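PDB 3I8B: xylulose kinase, which probably transfers a phosphate from ATP to D-xylulose, giving D-xylulose 5-phosphate, as a member of the FGGY family of carbohydrate kinases. Local coordinates for residues S172-P180 against P250-A258; R20-E28 against P479-D487. All blocks are in the same frame, centred on the assembly; numbering follows the deposited sequence.

Contact 1 (S172-P180 against P250-A258); sequences SWRIAGYGP and PVKADPAIA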
ATOM      1  N   SER A 172      15.618   2.686  -7.850  1.00  7.90           N
ATOM      2  CA  SER A 172      15.649   2.853  -9.295  1.00  8.07           C
ATOM      3  C   SER A 172      16.782   3.787  -9.701  1.00  6.40           C
ATOM      4  O   SER A 172      17.502   3.531 -10.654  1.00  9.04           O
ATOM      5  CB  SER A 172      14.289   3.355  -9.823  1.00  7.35           C
ATOM      6  OG  SER A 172      13.277   2.383  -9.605  1.00  8.67           O
ATOM      7  N   TRP A 173      16.935   4.869  -8.959  1.00  9.06           N
ATOM      8  CA  TRP A 173      18.007   5.852  -9.157  1.00  6.52           C
ATOM      9  C   TRP A 173      19.411   5.213  -9.017  1.00  9.08           C
ATOM     10  O   TRP A 173      20.323   5.462  -9.825  1.00  8.09           O
ATOM     11  CB  TRP A 173      17.780   6.976  -8.140  1.00  6.65           C
ATOM     12  CG  TRP A 173      18.657   8.166  -8.230  1.00  8.42           C
ATOM     13  CD1 TRP A 173      18.684   9.109  -9.227  1.00  8.82           C
ATOM     14  CD2 TRP A 173      19.609   8.588  -7.249  1.00  8.06           C
ATOM     15  NE1 TRP A 173      19.621  10.080  -8.925  1.00  9.70           N
ATOM     16  CE2 TRP A 173      20.202   9.777  -7.723  1.00  8.11           C
ATOM     17  CE3 TRP A 173      20.034   8.061  -6.026  1.00  7.29           C
ATOM     18  CZ2 TRP A 173      21.188  10.459  -7.000  1.00 10.02           C
ATOM     19  CZ3 TRP A 173      21.008   8.734  -5.311  1.00  9.63           C
ATOM     20  CH2 TRP A 173      21.574   9.927  -5.801  1.00  9.65           C
ATOM     21  N   ARG A 174      19.578   4.367  -8.008  1.00  8.12           N
ATOM     22  CA  ARG A 174      20.824   3.610  -7.837  1.00  8.80           C
ATOM     23  C   ARG A 174      21.056   2.604  -8.986  1.00  9.48           C
ATOM     24  O   ARG A 174      22.185   2.404  -9.451  1.00  9.74           O
ATOM     25  CB  ARG A 174      20.793   2.861  -6.504  1.00  7.95           C
ATOM     26  CG  ARG A 174      20.776   3.756  -5.275  1.00  9.22           C
ATOM     27  CD  ARG A 174      21.959   4.737  -5.235  1.00 10.05           C
ATOM     28  NE  ARG A 174      23.240   4.088  -5.529  1.00 10.49           N
ATOM     29  CZ  ARG A 174      23.911   3.314  -4.680  1.00 13.70           C
ATOM     30  NH1 ARG A 174      23.450   3.089  -3.451  1.00  9.69           N
ATOM     31  NH2 ARG A 174      25.054   2.765  -5.061  1.00 12.63           N
ATOM     32  N   ILE A 175      19.983   1.970  -9.435  1.00  8.39           N
ATOM     33  CA  ILE A 175      20.069   1.043 -10.561  1.00  8.98           C
ATOM     34  C   ILE A 175      20.537   1.767 -11.845  1.00 10.11           C
ATOM     35  O   ILE A 175      21.335   1.218 -12.625  1.00  8.78           O
ATOM     36  CB  ILE A 175      18.741   0.266 -10.731  1.00  9.68           C
ATOM     37  CG1 ILE A 175      18.640  -0.825  -9.642  1.00  9.22           C
ATOM     38  CG2 ILE A 175      18.603  -0.329 -12.135  1.00  7.45           C
ATOM     39  CD1 ILE A 175      17.277  -1.476  -9.558  1.00  8.44           C
ATOM     40  N   ALA A 176      20.059   3.000 -12.032  1.00  8.53           N
ATOM     41  CA  ALA A 176      20.496   3.873 -13.114  1.00  9.43           C
ATOM     42  C   ALA A 176      21.948   4.266 -12.955  1.00  8.84           C
ATOM     43  O   ALA A 176      22.506   4.926 -13.817  1.00 10.94           O
ATOM     44  CB  ALA A 176      19.609   5.148 -13.200  1.00  7.66           C
ATOM     45  N   GLY A 177      22.552   3.901 -11.833  1.00 10.87           N
ATOM     46  CA  GLY A 177      23.971   4.122 -11.641  1.00  9.03           C
ATOM     47  C   GLY A 177      24.331   5.385 -10.882  1.00  9.40           C
ATOM     48  O   GLY A 177      25.508   5.723 -10.779  1.00 10.16           O
ATOM     49  N   TYR A 178      23.324   6.079 -10.359  1.00  8.89           N
ATOM     50  CA  TYR A 178      23.540   7.303  -9.587  1.00  9.67           C
ATOM     51  C   TYR A 178      23.802   6.993  -8.120  1.00 10.49           C
ATOM     52  O   TYR A 178      23.659   5.849  -7.692  1.00  8.89           O
ATOM     53  CB  TYR A 178      22.350   8.265  -9.736  1.00  8.32           C
ATOM     54  CG  TYR A 178      22.197   8.726 -11.165  1.00 11.27           C
ATOM     55  CD1 TYR A 178      23.147   9.564 -11.736  1.00 11.42           C
ATOM     56  CD2 TYR A 178      21.137   8.295 -11.951  1.00  9.76           C
ATOM     57  CE1 TYR A 178      23.043   9.979 -13.044  1.00 16.03           C
ATOM     58  CE2 TYR A 178      21.023   8.708 -13.276  1.00 13.20           C
ATOM     59  CZ  TYR A 178      21.983   9.547 -13.806  1.00 15.97           C
ATOM     60  OH  TYR A 178      21.900   9.972 -15.097  1.00 13.18           O
ATOM     61  N   GLY A 179      24.207   8.015  -7.368  1.00  8.86           N
ATOM     62  CA  GLY A 179      24.580   7.842  -5.974  1.00 11.06           C
ATOM     63  C   GLY A 179      25.479   8.955  -5.466  1.00 11.10           C
ATOM     64  O   GLY A 179      25.748   9.923  -6.188  1.00 13.41           O
ATOM     65  N   PRO A 180      25.958   8.825  -4.218  1.00 14.16           N
ATOM     66  CA  PRO A 180      26.758   9.874  -3.570  1.00 14.79           C
ATOM     67  C   PRO A 180      27.938  10.329  -4.406  1.00 14.25           C
ATOM     68  O   PRO A 180      28.637   9.506  -4.998  1.00 16.10           O
ATOM     69  CB  PRO A 180      27.244   9.194  -2.293  1.00 15.81           C
ATOM     70  CG  PRO A 180      26.178   8.212  -1.977  1.00 11.74           C
ATOM     71  CD  PRO A 180      25.675   7.705  -3.299  1.00 12.74           C
ATOM     72  N   PRO A 250      13.533   8.665 -18.237  1.00 12.49           N
ATOM     73  CA  PRO A 250      14.538   9.313 -19.085  1.00 14.79           C
ATOM     74  C   PRO A 250      15.915   8.654 -18.989  1.00 14.44           C
ATOM     75  O   PRO A 250      16.761   8.873 -19.854  1.00 15.44           O
ATOM     76  CB  PRO A 250      14.607  10.742 -18.526  1.00 16.62           C
ATOM     77  CG  PRO A 250      13.327  10.943 -17.805  1.00 14.38           C
ATOM     78  CD  PRO A 250      12.977   9.585 -17.235  1.00 14.04           C
ATOM     79  N   VAL A 251      16.157   7.880 -17.943  1.00  9.61           N
ATOM     80  CA  VAL A 251      17.443   7.210 -17.807  1.00 12.81           C
ATOM     81  C   VAL A 251      17.231   5.694 -17.823  1.00 11.71           C
ATOM     82  O   VAL A 251      16.197   5.206 -17.372  1.00  9.94           O
ATOM     83  CB  VAL A 251      18.170   7.612 -16.484  1.00 10.99           C
ATOM     84  CG1 VAL A 251      18.584   9.083 -16.512  1.00 11.33           C
ATOM     85  CG2 VAL A 251      17.279   7.313 -15.266  1.00  9.26           C
ATOM     86  N   LYS A 252      18.222   4.965 -18.332  1.00 11.46           N
ATOM     87  CA  LYS A 252      18.196   3.500 -18.373  1.00  9.99           C
ATOM     88  C   LYS A 252      19.009   2.965 -17.210  1.00 10.77           C
ATOM     89  O   LYS A 252      19.707   3.724 -16.542  1.00 12.61           O
ATOM     90  CB  LYS A 252      18.832   2.998 -19.680  1.00 14.55           C
ATOM     91  CG  LYS A 252      18.146   3.471 -20.957  1.00 12.84           C
ATOM     92  CD  LYS A 252      18.868   2.931 -22.195  1.00 13.87           C
ATOM     93  CE  LYS A 252      18.155   3.342 -23.482  1.00 20.19           C
ATOM     94  NZ  LYS A 252      18.886   2.873 -24.717  1.00 15.86           N
ATOM     95  N   ALA A 253      18.942   1.661 -16.975  1.00 11.16           N
ATOM     96  CA  ALA A 253      19.822   1.039 -15.995  1.00 11.93           C
ATOM     97  C   ALA A 253      21.255   1.269 -16.426  1.00 13.11           C
ATOM     98  O   ALA A 253      21.554   1.293 -17.621  1.00 11.03           O
ATOM     99  CB  ALA A 253      19.549  -0.442 -15.891  1.00 10.18           C
ATOM    100  N   ASP A 254      22.137   1.457 -15.450  1.00 11.59           N
ATOM    101  CA  ASP A 254      23.574   1.444 -15.690  1.00 11.86           C
ATOM    102  C   ASP A 254      23.944   0.064 -16.256  1.00 11.87           C
ATOM    103  O   ASP A 254      23.487  -0.956 -15.737  1.00  9.23           O
ATOM    104  CB  ASP A 254      24.295   1.687 -14.362  1.00 11.94           C
ATOM    105  CG  ASP A 254      25.804   1.854 -14.522  1.00 18.20           C
ATOM    106  OD1 ASP A 254      26.286   3.009 -14.485  1.00 21.00           O
ATOM    107  OD2 ASP A 254      26.511   0.834 -14.655  1.00 18.16           O
ATOM    108  N   PRO A 255      24.764   0.024 -17.329  1.00 11.39           N
ATOM    109  CA  PRO A 255      25.068  -1.251 -18.010  1.00 11.39           C
ATOM    110  C   PRO A 255      25.805  -2.265 -17.124  1.00 14.22           C
ATOM    111  O   PRO A 255      25.740  -3.472 -17.392  1.00 13.04           O
ATOM    112  CB  PRO A 255      25.956  -0.829 -19.199  1.00 14.07           C
ATOM    113  CG  PRO A 255      25.679   0.604 -19.415  1.00 15.16           C
ATOM    114  CD  PRO A 255      25.309   1.186 -18.053  1.00 12.75           C
ATOM    115  N   ALA A 256      26.494  -1.788 -16.087  1.00 18.51           N
ATOM    116  CA  ALA A 256      27.152  -2.684 -15.140  1.00 13.12           C
ATOM    117  C   ALA A 256      26.106  -3.410 -14.313  1.00 15.02           C
ATOM    118  O   ALA A 256      26.370  -4.483 -13.776  1.00 17.28           O
ATOM    119  CB  ALA A 256      28.122  -1.921 -14.230  1.00 16.51           C
ATOM    120  N   ILE A 257      24.909  -2.839 -14.234  1.00 12.87           N
ATOM    121  CA  ILE A 257      23.829  -3.456 -13.472  1.00 12.86           C
ATOM    122  C   ILE A 257      22.853  -4.277 -14.331  1.00 11.32           C
ATOM    123  O   ILE A 257      22.535  -5.425 -13.983  1.00 11.77           O
ATOM    124  CB  ILE A 257      23.076  -2.412 -12.603  1.00 11.73           C
ATOM    125  CG1 ILE A 257      23.972  -1.952 -11.450  1.00 13.93           C
ATOM    126  CG2 ILE A 257      21.801  -3.000 -12.050  1.00 13.83           C
ATOM    127  CD1 ILE A 257      23.641  -0.564 -10.941  1.00 19.82           C
ATOM    128  N   ALA A 258      22.372  -3.718 -15.439  1.00 10.07           N
ATOM    129  CA  ALA A 258      21.468  -4.472 -16.307  1.00  9.36           C
ATOM    130  C   ALA A 258      21.612  -4.091 -17.786  1.00 12.55           C
ATOM    131  O   ALA A 258      22.063  -2.986 -18.099  1.00 12.24           O
ATOM    132  CB  ALA A 258      20.017  -4.297 -15.860  1.00  8.06           C
TER
HETATM  133  O   HOH W   1      21.562   5.463 -16.312  1.00 13.83           O
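A Schellman motif closes helix 167-175, and the loop residues Val251 to Ile257 lie against it, led by Asp254, whose backbone N donates to Ile175 O at 2.9 Å. Gly177, with a positive phi of 96°, turns the chain out of the helix, and two bonds run back into the last turn, Gly177 N to Arg174 O and Tyr178 N to Trp173 O. The turn brings Gly177 CA to 3.7 Å from Asp254 CB. Asp254 in turn shapes its own loop: with CG anti to the backbone N (chi1 -173°), OD2 receives Ala256 N on its anti side, an Asx turn. Apolar packing lies on the inner side. Ile175 CG2 meets Ala253 CB at 3.9 Å, and its side chain crosses that of Ile257 at about a right angle, while Ile257 CD1 reaches in over the helix end to 3.4 Å from Ile175 O. Trp49 and Phe52 of helix 46-58 touch both isoleucines, and Leu268 backs Ile175 and Ala253. At the Val251 end, CG2 of Val251 rests 3.8 Å from Ala176 CB, and its CG1 sits at the edge of the Tyr178 ring, 3.7 Å from the OH. A water donates to both Ala176 O and Lys252 O, bridging the backbones where Ala176 CA also makes a CA-H...O contact with Lys252 O. The arrangement is that of a Schellman-terminated helix whose last-turn carbonyl is taken up by a neighbouring loop, here at the surface of the N-terminal FGGY domain.

Contact 2 (R20-E28 against P479-D487); sequences RVTDAETGE and PPAWQLTID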
ATOM      1  N   ARG A  20      12.716 -10.926  -9.974  1.00  9.87           N
ATOM      2  CA  ARG A  20      12.090 -11.919 -10.825  1.00 10.04           C
ATOM      3  C   ARG A  20      12.368 -11.665 -12.312  1.00 10.80           C
ATOM      4  O   ARG A  20      11.687 -10.874 -12.976  1.00  8.84           O
ATOM      5  CB  ARG A  20      10.594 -11.967 -10.564  1.00 10.16           C
ATOM      6  CG  ARG A  20       9.895 -13.198 -11.133  1.00 11.15           C
ATOM      7  CD  ARG A  20       8.408 -12.969 -11.013  1.00 13.59           C
ATOM      8  NE  ARG A  20       7.559 -14.129 -11.256  1.00 16.94           N
ATOM      9  CZ  ARG A  20       7.073 -14.473 -12.446  1.00 16.65           C
ATOM     10  NH1 ARG A  20       7.403 -13.781 -13.530  1.00 16.53           N
ATOM     11  NH2 ARG A  20       6.269 -15.523 -12.551  1.00 14.80           N
ATOM     12  N   VAL A  21      13.375 -12.342 -12.840  1.00 12.10           N
ATOM     13  CA  VAL A  21      13.637 -12.252 -14.269  1.00 10.61           C
ATOM     14  C   VAL A  21      12.513 -12.992 -14.991  1.00 11.43           C
ATOM     15  O   VAL A  21      12.242 -14.171 -14.713  1.00 13.14           O
ATOM     16  CB  VAL A  21      15.012 -12.824 -14.622  1.00 12.98           C
ATOM     17  CG1 VAL A  21      15.267 -12.706 -16.125  1.00 11.64           C
ATOM     18  CG2 VAL A  21      16.103 -12.116 -13.816  1.00 11.15           C
ATOM     19  N   THR A  22      11.826 -12.313 -15.898  1.00 10.69           N
ATOM     20  CA  THR A  22      10.634 -12.932 -16.457  1.00 12.67           C
ATOM     21  C   THR A  22      10.472 -12.729 -17.957  1.00 12.92           C
ATOM     22  O   THR A  22      10.971 -11.757 -18.530  1.00 11.64           O
ATOM     23  CB  THR A  22       9.327 -12.553 -15.652  1.00 15.13           C
ATOM     24  OG1 THR A  22       8.381 -11.854 -16.463  1.00 15.09           O
ATOM     25  CG2 THR A  22       9.640 -11.754 -14.440  1.00  8.59           C
ATOM     26  N   ASP A  23       9.768 -13.668 -18.582  1.00 13.67           N
ATOM     27  CA  ASP A  23       9.499 -13.617 -20.016  1.00 11.43           C
ATOM     28  C   ASP A  23       8.543 -12.470 -20.328  1.00 14.13           C
ATOM     29  O   ASP A  23       7.431 -12.418 -19.800  1.00 14.68           O
ATOM     30  CB  ASP A  23       8.908 -14.951 -20.458  1.00 15.46           C
ATOM     31  CG  ASP A  23       8.731 -15.043 -21.956  1.00 15.17           C
ATOM     32  OD1 ASP A  23       7.838 -14.364 -22.494  1.00 14.12           O
ATOM     33  OD2 ASP A  23       9.487 -15.798 -22.589  1.00 16.19           O
ATOM     34  N   ALA A  24       8.980 -11.541 -21.172  1.00 12.13           N
ATOM     35  CA  ALA A  24       8.200 -10.336 -21.444  1.00 11.72           C
ATOM     36  C   ALA A  24       6.862 -10.675 -22.099  1.00 15.11           C
ATOM     37  O   ALA A  24       5.836 -10.024 -21.877  1.00 12.88           O
ATOM     38  CB  ALA A  24       8.988  -9.395 -22.328  1.00 11.63           C
ATOM     39  N   GLU A  25       6.867 -11.712 -22.913  1.00 15.96           N
ATOM     40  CA  GLU A  25       5.668 -12.047 -23.661  1.00 16.75           C
ATOM     41  C   GLU A  25       4.654 -12.842 -22.834  1.00 14.19           C
ATOM     42  O   GLU A  25       3.447 -12.625 -22.959  1.00 14.80           O
ATOM     43  CB  GLU A  25       6.058 -12.800 -24.926  1.00 17.76           C
ATOM     44  CG  GLU A  25       4.927 -13.133 -25.854  1.00 16.90           C
ATOM     45  CD  GLU A  25       5.462 -13.798 -27.100  1.00 19.41           C
ATOM     46  OE1 GLU A  25       5.423 -15.046 -27.169  1.00 21.55           O
ATOM     47  OE2 GLU A  25       5.963 -13.071 -27.982  1.00 18.21           O
ATOM     48  N   THR A  26       5.142 -13.744 -21.983  1.00 13.57           N
ATOM     49  CA  THR A  26       4.259 -14.673 -21.274  1.00 16.11           C
ATOM     50  C   THR A  26       4.100 -14.435 -19.772  1.00 16.22           C
ATOM     51  O   THR A  26       3.155 -14.948 -19.166  1.00 12.17           O
ATOM     52  CB  THR A  26       4.747 -16.127 -21.420  1.00 13.96           C
ATOM     53  OG1 THR A  26       5.996 -16.278 -20.734  1.00 14.01           O
ATOM     54  CG2 THR A  26       4.909 -16.494 -22.900  1.00 17.08           C
ATOM     55  N   GLY A  27       5.030 -13.700 -19.170  1.00 14.98           N
ATOM     56  CA  GLY A  27       5.033 -13.527 -17.722  1.00 12.74           C
ATOM     57  C   GLY A  27       5.676 -14.691 -16.983  1.00 15.92           C
ATOM     58  O   GLY A  27       5.765 -14.684 -15.752  1.00 11.78           O
ATOM     59  N   GLU A  28       6.121 -15.702 -17.730  1.00 17.76           N
ATOM     60  CA  GLU A  28       6.747 -16.883 -17.130  1.00 17.94           C
ATOM     61  C   GLU A  28       8.017 -16.540 -16.367  1.00 17.08           C
ATOM     62  O   GLU A  28       8.829 -15.728 -16.821  1.00 14.54           O
ATOM     63  CB  GLU A  28       7.081 -17.933 -18.198  1.00 17.95           C
ATOM     64  CG  GLU A  28       5.911 -18.805 -18.586  1.00 27.18           C
ATOM     65  CD  GLU A  28       6.310 -19.897 -19.561  1.00 41.60           C
ATOM     66  OE1 GLU A  28       7.270 -20.645 -19.253  1.00 38.75           O
ATOM     67  OE2 GLU A  28       5.665 -20.000 -20.635  1.00 39.17           O
ATOM     68  N   PRO A 479      -1.567  -3.266 -21.009  1.00 18.23           N
ATOM     69  CA  PRO A 479      -0.513  -4.036 -20.337  1.00 19.12           C
ATOM     70  C   PRO A 479      -0.526  -5.457 -20.877  1.00 17.86           C
ATOM     71  O   PRO A 479      -1.561  -5.894 -21.385  1.00 19.84           O
ATOM     72  CB  PRO A 479      -0.942  -4.047 -18.849  1.00 16.66           C
ATOM     73  CG  PRO A 479      -2.216  -3.304 -18.751  1.00 19.38           C
ATOM     74  CD  PRO A 479      -2.720  -2.986 -20.130  1.00 22.62           C
ATOM     75  N   PRO A 480       0.610  -6.165 -20.784  1.00 19.06           N
ATOM     76  CA  PRO A 480       0.732  -7.557 -21.219  1.00 19.33           C
ATOM     77  C   PRO A 480      -0.389  -8.440 -20.683  1.00 18.42           C
ATOM     78  O   PRO A 480      -0.604  -8.488 -19.470  1.00 17.48           O
ATOM     79  CB  PRO A 480       2.072  -7.987 -20.604  1.00 17.80           C
ATOM     80  CG  PRO A 480       2.858  -6.741 -20.568  1.00 16.85           C
ATOM     81  CD  PRO A 480       1.885  -5.643 -20.262  1.00 18.13           C
ATOM     82  N   ALA A 481      -1.076  -9.147 -21.575  1.00 17.48           N
ATOM     83  CA  ALA A 481      -2.135 -10.072 -21.175  1.00 17.65           C
ATOM     84  C   ALA A 481      -1.590 -11.414 -20.675  1.00 21.10           C
ATOM     85  O   ALA A 481      -1.747 -12.436 -21.348  1.00 20.68           O
ATOM     86  CB  ALA A 481      -3.093 -10.294 -22.330  1.00 23.62           C
ATOM     87  N   TRP A 482      -0.970 -11.417 -19.494  1.00 19.20           N
ATOM     88  CA  TRP A 482      -0.363 -12.630 -18.939  1.00 16.85           C
ATOM     89  C   TRP A 482      -1.385 -13.590 -18.300  1.00 22.66           C
ATOM     90  O   TRP A 482      -2.383 -13.163 -17.715  1.00 22.13           O
ATOM     91  CB  TRP A 482       0.742 -12.278 -17.921  1.00 15.69           C
ATOM     92  CG  TRP A 482       1.963 -11.625 -18.536  1.00 14.71           C
ATOM     93  CD1 TRP A 482       2.250 -11.524 -19.870  1.00 16.67           C
ATOM     94  CD2 TRP A 482       3.067 -11.010 -17.842  1.00 13.73           C
ATOM     95  NE1 TRP A 482       3.453 -10.885 -20.050  1.00 14.55           N
ATOM     96  CE2 TRP A 482       3.979 -10.563 -18.823  1.00 13.35           C
ATOM     97  CE3 TRP A 482       3.374 -10.799 -16.489  1.00 12.68           C
ATOM     98  CZ2 TRP A 482       5.172  -9.910 -18.497  1.00 11.65           C
ATOM     99  CZ3 TRP A 482       4.560 -10.149 -16.163  1.00  9.41           C
ATOM    100  CH2 TRP A 482       5.444  -9.717 -17.161  1.00 11.36           C
ATOM    101  N   GLN A 483      -1.128 -14.888 -18.424  1.00 23.82           N
ATOM    102  CA  GLN A 483      -1.948 -15.898 -17.767  1.00 28.17           C
ATOM    103  C   GLN A 483      -1.885 -15.737 -16.258  1.00 26.59           C
ATOM    104  O   GLN A 483      -0.811 -15.548 -15.681  1.00 27.85           O
ATOM    105  CB  GLN A 483      -1.491 -17.315 -18.139  1.00 31.60           C
ATOM    106  CG  GLN A 483      -2.303 -17.973 -19.248  1.00 41.13           C
ATOM    107  CD  GLN A 483      -3.700 -18.386 -18.800  1.00 49.94           C
ATOM    108  OE1 GLN A 483      -4.688 -18.142 -19.503  1.00 51.87           O
ATOM    109  NE2 GLN A 483      -3.789 -19.012 -17.628  1.00 45.91           N
ATOM    110  N   LEU A 484      -3.046 -15.829 -15.626  1.00 26.64           N
ATOM    111  CA  LEU A 484      -3.146 -15.792 -14.176  1.00 29.57           C
ATOM    112  C   LEU A 484      -3.561 -17.163 -13.659  1.00 28.73           C
ATOM    113  O   LEU A 484      -4.493 -17.771 -14.191  1.00 33.17           O
ATOM    114  CB  LEU A 484      -4.186 -14.757 -13.771  1.00 24.81           C
ATOM    115  CG  LEU A 484      -3.921 -13.393 -14.404  1.00 29.25           C
ATOM    116  CD1 LEU A 484      -5.201 -12.596 -14.535  1.00 25.83           C
ATOM    117  CD2 LEU A 484      -2.849 -12.632 -13.617  1.00 22.28           C
ATOM    118  N   THR A 485      -2.875 -17.652 -12.632  1.00 25.75           N
ATOM    119  CA  THR A 485      -3.250 -18.920 -12.016  1.00 25.59           C
ATOM    120  C   THR A 485      -4.235 -18.701 -10.859  1.00 28.84           C
ATOM    121  O   THR A 485      -3.990 -17.896  -9.955  1.00 23.22           O
ATOM    122  CB  THR A 485      -2.017 -19.718 -11.543  1.00 30.54           C
ATOM    123  OG1 THR A 485      -1.158 -19.973 -12.659  1.00 34.01           O
ATOM    124  CG2 THR A 485      -2.434 -21.054 -10.940  1.00 31.46           C
ATOM    125  N   ILE A 486      -5.358 -19.415 -10.917  1.00 30.11           N
ATOM    126  CA  ILE A 486      -6.395 -19.346  -9.890  1.00 29.26           C
ATOM    127  C   ILE A 486      -6.476 -20.678  -9.143  1.00 29.97           C
ATOM    128  O   ILE A 486      -6.608 -21.736  -9.765  1.00 28.43           O
ATOM    129  CB  ILE A 486      -7.777 -19.040 -10.521  1.00 28.08           C
ATOM    130  CG1 ILE A 486      -7.708 -17.791 -11.402  1.00 29.79           C
ATOM    131  CG2 ILE A 486      -8.832 -18.879  -9.453  1.00 27.92           C
ATOM    132  CD1 ILE A 486      -7.340 -16.543 -10.650  1.00 26.21           C
ATOM    133  N   ASP A 487      -6.385 -20.628  -7.813  1.00 31.04           N
ATOM    134  CA  ASP A 487      -6.540 -21.824  -6.976  1.00 27.11           C
ATOM    135  C   ASP A 487      -7.984 -22.309  -6.945  1.00 28.88           C
ATOM    136  O   ASP A 487      -8.241 -23.511  -6.929  1.00 32.55           O
ATOM    137  CB  ASP A 487      -6.073 -21.556  -5.542  1.00 33.90           C
ATOM    138  CG  ASP A 487      -4.625 -21.938  -5.314  1.00 35.76           C
ATOM    139  OD1 ASP A 487      -4.135 -22.851  -6.010  1.00 41.06           O
ATOM    140  OD2 ASP A 487      -3.983 -21.337  -4.423  1.00 38.75           O
TER
HETATM  141  O   HOH W   2       0.851 -15.801 -20.451  1.00 15.29           O
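Trp482 lays its indole against the turn that follows strand 16-23, and almost all the close packing of the contact is its work. Gly27 CA sits over the face of the six-membered ring, a CH-pi contact whose exact spacing is doubtful; the carbonyl carbon of Thr26 lies over the same face nearer the rim. Pro480 CB lies against the opposite face, so the ring is held between its own segment and the turn. At the edge, Trp482 NE1 donates to Ala24 O at 3.1 Å; the acceptor is in the ring plane, but the N-H approaches from above the carbonyl plane and the bond is bent, at 142°. With CG beside the backbone N (chi1 -68°), the indole swings toward the turn, and its far corner, Trp482 CH2, ends near the side chain of Thr22, where the placement of the hydroxyl is doubtful.

The turn is a beta-hairpin connection between strands 16-23 and 29-36, closed by Asp23 N bonding to Glu28 O. An Asx motif, Thr26 N to Asp23 OD1 at 2.8 Å, and an ST turn, Glu28 N to Thr26 OG1, shape it from within, while Arg20 NH1 reaches Gly27 O at 2.9 Å. Asp23 OD2 also forms a salt bridge with Arg4, and Arg467 of helix 460-474 binds Pro480 O and touches Trp482.

The other side is loose and wet. Beyond the indole the second segment runs away from the hairpin toward strand 486-490, and Gln483 is joined to the turn through a water that donates to Thr26 O at 2.8 Å and accepts from Gln483 N at 3.0 Å; the Gln483 side chain leads away from the turn.

Contact 1 is a surface contact within the N-terminal FGGY domain, whereas the partly buried contact 2 joins residues far apart in sequence, bringing the hairpin of that domain against the segment leading to the edge strand 486-490 of the other sheet. The two share no helix or strand and do not touch, their nearest atoms being about 9 Å apart, yet both reach the same five-stranded sheet, contact 1 beside strands 65-72 and 267-273 and contact 2 at strand 16-23. Aliphatic side chains and a backbone-to-backbone bond carry most of contact 1; a single indole dominates contact 2. Each places a positive-phi glycine at the interface and includes one bridging water.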